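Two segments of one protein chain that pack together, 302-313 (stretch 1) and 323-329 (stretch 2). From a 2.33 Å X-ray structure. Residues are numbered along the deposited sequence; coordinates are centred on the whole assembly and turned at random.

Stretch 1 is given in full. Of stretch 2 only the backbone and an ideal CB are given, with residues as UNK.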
# COMPACT_ATOMS: atom_id res chain seq x y z
N MSE A 302 -5.75 2.00 -28.73
CA MSE A 302 -6.98 2.79 -28.64
C MSE A 302 -7.96 2.18 -27.65
O MSE A 302 -7.98 0.97 -27.46
CB MSE A 302 -7.67 2.90 -30.01
CG MSE A 302 -8.02 1.57 -30.67
SE MSE A 302 -9.17 1.78 -32.23
CE MSE A 302 -10.46 0.39 -31.82
N ALA A 303 -8.76 3.03 -27.02
CA ALA A 303 -9.74 2.56 -26.05
C ALA A 303 -10.73 1.62 -26.71
O ALA A 303 -11.12 1.82 -27.86
CB ALA A 303 -10.46 3.75 -25.42
N LYS A 304 -11.14 0.59 -25.98
CA LYS A 304 -12.09 -0.40 -26.48
C LYS A 304 -13.51 0.05 -26.14
O LYS A 304 -14.34 0.28 -27.03
CB LYS A 304 -11.81 -1.77 -25.86
CG LYS A 304 -12.45 -2.94 -26.60
CD LYS A 304 -12.00 -4.28 -26.02
CE LYS A 304 -12.70 -4.60 -24.71
NZ LYS A 304 -14.16 -4.85 -24.91
N ASN A 305 -13.80 0.18 -24.85
CA ASN A 305 -15.11 0.62 -24.40
C ASN A 305 -15.16 2.13 -24.47
O ASN A 305 -14.35 2.75 -25.16
CB ASN A 305 -15.36 0.16 -22.96
CG ASN A 305 -15.45 -1.34 -22.82
OD1 ASN A 305 -15.55 -1.87 -21.72
ND2 ASN A 305 -15.42 -2.04 -23.95
N ASP A 306 -16.10 2.73 -23.75
CA ASP A 306 -16.23 4.18 -23.74
C ASP A 306 -15.95 4.67 -22.32
O ASP A 306 -15.86 5.88 -22.07
CB ASP A 306 -17.65 4.57 -24.17
CG ASP A 306 -17.70 5.94 -24.83
OD1 ASP A 306 -18.81 6.34 -25.24
OD2 ASP A 306 -16.65 6.60 -24.95
N ASN A 307 -15.80 3.72 -21.40
CA ASN A 307 -15.56 4.05 -20.00
C ASN A 307 -14.18 3.63 -19.48
O ASN A 307 -14.00 3.45 -18.27
CB ASN A 307 -16.65 3.42 -19.13
CG ASN A 307 -18.05 3.82 -19.57
OD1 ASN A 307 -18.53 3.39 -20.63
ND2 ASN A 307 -18.71 4.65 -18.77
N GLU A 308 -13.21 3.48 -20.37
CA GLU A 308 -11.87 3.08 -19.97
C GLU A 308 -11.00 4.27 -19.56
O GLU A 308 -11.15 5.38 -20.07
CB GLU A 308 -11.15 2.32 -21.08
CG GLU A 308 -11.67 0.92 -21.35
CD GLU A 308 -10.76 0.14 -22.29
OE1 GLU A 308 -10.44 0.67 -23.37
OE2 GLU A 308 -10.36 -0.99 -21.95
N ALA A 309 -10.10 4.02 -18.62
CA ALA A 309 -9.17 5.03 -18.14
C ALA A 309 -7.85 4.31 -18.01
O ALA A 309 -7.81 3.11 -17.76
CB ALA A 309 -9.62 5.58 -16.79
N ILE A 310 -6.75 5.04 -18.18
CA ILE A 310 -5.45 4.41 -18.07
C ILE A 310 -4.88 4.61 -16.68
O ILE A 310 -5.02 5.69 -16.10
CB ILE A 310 -4.49 4.97 -19.15
CG1 ILE A 310 -3.22 4.14 -19.20
CG2 ILE A 310 -4.18 6.44 -18.88
CD1 ILE A 310 -2.45 4.31 -20.50
N VAL A 311 -4.24 3.58 -16.14
CA VAL A 311 -3.64 3.64 -14.80
C VAL A 311 -2.22 3.05 -14.81
O VAL A 311 -1.97 2.02 -15.44
CB VAL A 311 -4.49 2.85 -13.77
CG1 VAL A 311 -3.83 2.88 -12.41
CG2 VAL A 311 -5.88 3.43 -13.68
N PHE A 312 -1.29 3.70 -14.11
CA PHE A 312 0.10 3.21 -14.04
C PHE A 312 0.75 3.09 -15.42
O PHE A 312 1.17 2.01 -15.83
CB PHE A 312 0.17 1.83 -13.37
CG PHE A 312 -0.44 1.77 -12.00
CD1 PHE A 312 -1.30 0.73 -11.65
CD2 PHE A 312 -0.17 2.76 -11.05
CE1 PHE A 312 -1.86 0.67 -10.36
CE2 PHE A 312 -0.72 2.71 -9.77
CZ PHE A 312 -1.57 1.66 -9.42
N PRO A 313 0.84 4.20 -16.17
CA PRO A 313 1.47 4.11 -17.50
C PRO A 313 2.99 4.14 -17.35
O PRO A 313 3.51 4.87 -16.51
CB PRO A 313 0.97 5.35 -18.22
CG PRO A 313 -0.22 5.81 -17.42
CD PRO A 313 0.17 5.50 -16.00
N UNK A 323 2.83 -2.35 -19.77
CA UNK A 323 3.09 -0.92 -19.87
C UNK A 323 1.97 -0.08 -19.27
O UNK A 323 2.17 1.10 -18.97
CB UNK A 323 3.30 -0.53 -21.33
N UNK A 324 0.80 -0.68 -19.10
CA UNK A 324 -0.34 0.05 -18.55
C UNK A 324 -1.54 -0.81 -18.22
O UNK A 324 -1.65 -1.97 -18.64
CB UNK A 324 -0.77 1.14 -19.54
N UNK A 325 -2.45 -0.22 -17.46
CA UNK A 325 -3.68 -0.87 -17.05
C UNK A 325 -4.81 -0.01 -17.59
O UNK A 325 -4.72 1.21 -17.57
CB UNK A 325 -3.76 -1.04 -15.53
N UNK A 326 -5.84 -0.64 -18.14
CA UNK A 326 -6.99 0.09 -18.63
C UNK A 326 -8.08 -0.37 -17.67
O UNK A 326 -8.35 -1.56 -17.55
CB UNK A 326 -7.31 -0.18 -20.10
N UNK A 327 -8.70 0.58 -16.98
CA UNK A 327 -9.72 0.24 -16.02
C UNK A 327 -11.04 0.95 -16.28
O UNK A 327 -11.10 1.88 -17.09
CB UNK A 327 -9.23 0.57 -14.61
N UNK A 328 -12.08 0.51 -15.60
CA UNK A 328 -13.41 1.09 -15.74
C UNK A 328 -14.22 0.76 -14.50
O UNK A 328 -14.00 -0.28 -13.87
CB UNK A 328 -14.11 0.58 -17.00
N UNK A 329 -15.14 1.64 -14.14
CA UNK A 329 -15.98 1.39 -12.97
C UNK A 329 -16.66 0.04 -13.14
O UNK A 329 -16.93 -0.42 -14.25
CB UNK A 329 -17.01 2.50 -12.78

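Strand 309-311 of stretch 1 runs antiparallel to stretch 2, at 137° between their N-to-C directions. Four backbone hydrogen bonds join them. Ala309 N donates to the O of position 327 and Ala309 O accepts from the N of position 327, both at 2.8 Å. Val311 N donates to the O of position 325 at 2.8 Å, and Val311 O accepts from the N of position 325 at 3.1 Å. These bonds exclude proline at 325 and 327 but otherwise do not select the side chain, so the choice rests on the CB direction and its surroundings.

Position 323 has phi/psi of -100/-18, and its CB points sideways. No atom of stretch 1 lies within 5.5 Å of the ideal CB, so stretch 1 sets little limit here. The residue is Ala323. Its part in the contact is made by the backbone: Ala323 O receives a CA-H...O contact from Pro313 CA at 3.4 Å.

At position 324 the backbone is nearly fully extended, at -171/166. The ideal CB is already 3.7 Å from Ile310 CD1 and 4.2 Å from Pro313 CA. The neighbours are largely apolar, and a small residue suits the place. It is Ala324, whose CB packs on Ile310 CD1.

Position 325 pairs with Val311, and its CB lies on the same face of the sheet. The ideal CB is 3.5 Å from Val311 O and 4.9 Å from Phe312 CD1. A branched aliphatic or an aromatic side chain could use this apolar surface. The residue is Leu325. Its CB lies 4.2 Å from Val311 CB, and its CD2 meets the edge of the Phe312 ring, 3.9 Å from Phe312 CD1.

Position 326 pairs with Ile310 and puts its CB on the other face. Ile310 offers an apolar flank, but Glu308 OE2 is 3.7 Å from the ideal CB. A long, flexible apolar chain would fit; so might a donor or a basic group. The residue is Met326, modelled as selenomethionine. With all three chi angles m, it folds along stretch 1. SE sits 4.0 Å from Ile310 CB. CE reaches 3.6 Å from Glu308 OE1 and 4.4 Å from Ala303 CB.

Position 327 pairs with Ala309, back on the face of Val311. The ideal CB is 4.5 Å from Val311 CG2, and the small Ala309 partner leaves room for branching. Val, Ile or Thr would suit. It is Val327: CG2 lies 3.6 Å from Val311 CG2 and 4.2 Å from Ala309 CB.

Position 328 points its CB toward stretch 1. The ideal CB is a tight 3.1 Å from Asn307 O. Any residue with a CB meets this contact, and stretch 1 alone leaves the rest open; Ala, Ser or Cys would do, among others. The residue is Cys328. Its CB is 3.2 Å from Asn307 O; SG, with chi1 p, lies farther from that O.

Position 329 points sideways into space that stretch 1 leaves empty, so many residues, polar ones included, would do. It is Glu329. Its N donates to a water at 2.7 Å, and that water donates to Asn307 O at 3.2 Å.

Stretch 2, residues 323-329: AALMVCE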
# COMPACT_ATOMS: atom_id res chain seq x y z
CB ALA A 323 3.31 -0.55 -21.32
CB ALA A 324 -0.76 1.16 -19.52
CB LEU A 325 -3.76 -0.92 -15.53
CG LEU A 325 -3.87 -2.27 -14.80
CD1 LEU A 325 -3.30 -3.41 -15.64
CD2 LEU A 325 -3.13 -2.16 -13.47
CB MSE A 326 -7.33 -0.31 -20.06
CG MSE A 326 -6.28 0.05 -21.10
SE MSE A 326 -6.01 1.95 -21.24
CE MSE A 326 -7.35 2.34 -22.58
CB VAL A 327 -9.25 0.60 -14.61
CG1 VAL A 327 -7.91 -0.07 -14.34
CG2 VAL A 327 -9.13 2.11 -14.46
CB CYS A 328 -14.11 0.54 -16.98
SG CYS A 328 -14.34 -1.26 -16.98
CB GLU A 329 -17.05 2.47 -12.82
CG GLU A 329 -16.51 3.87 -12.58
CD GLU A 329 -17.56 4.81 -12.00
OE1 GLU A 329 -17.29 6.02 -11.92
OE2 GLU A 329 -18.64 4.32 -11.62
O HOH W 1 -15.67 3.89 -15.62
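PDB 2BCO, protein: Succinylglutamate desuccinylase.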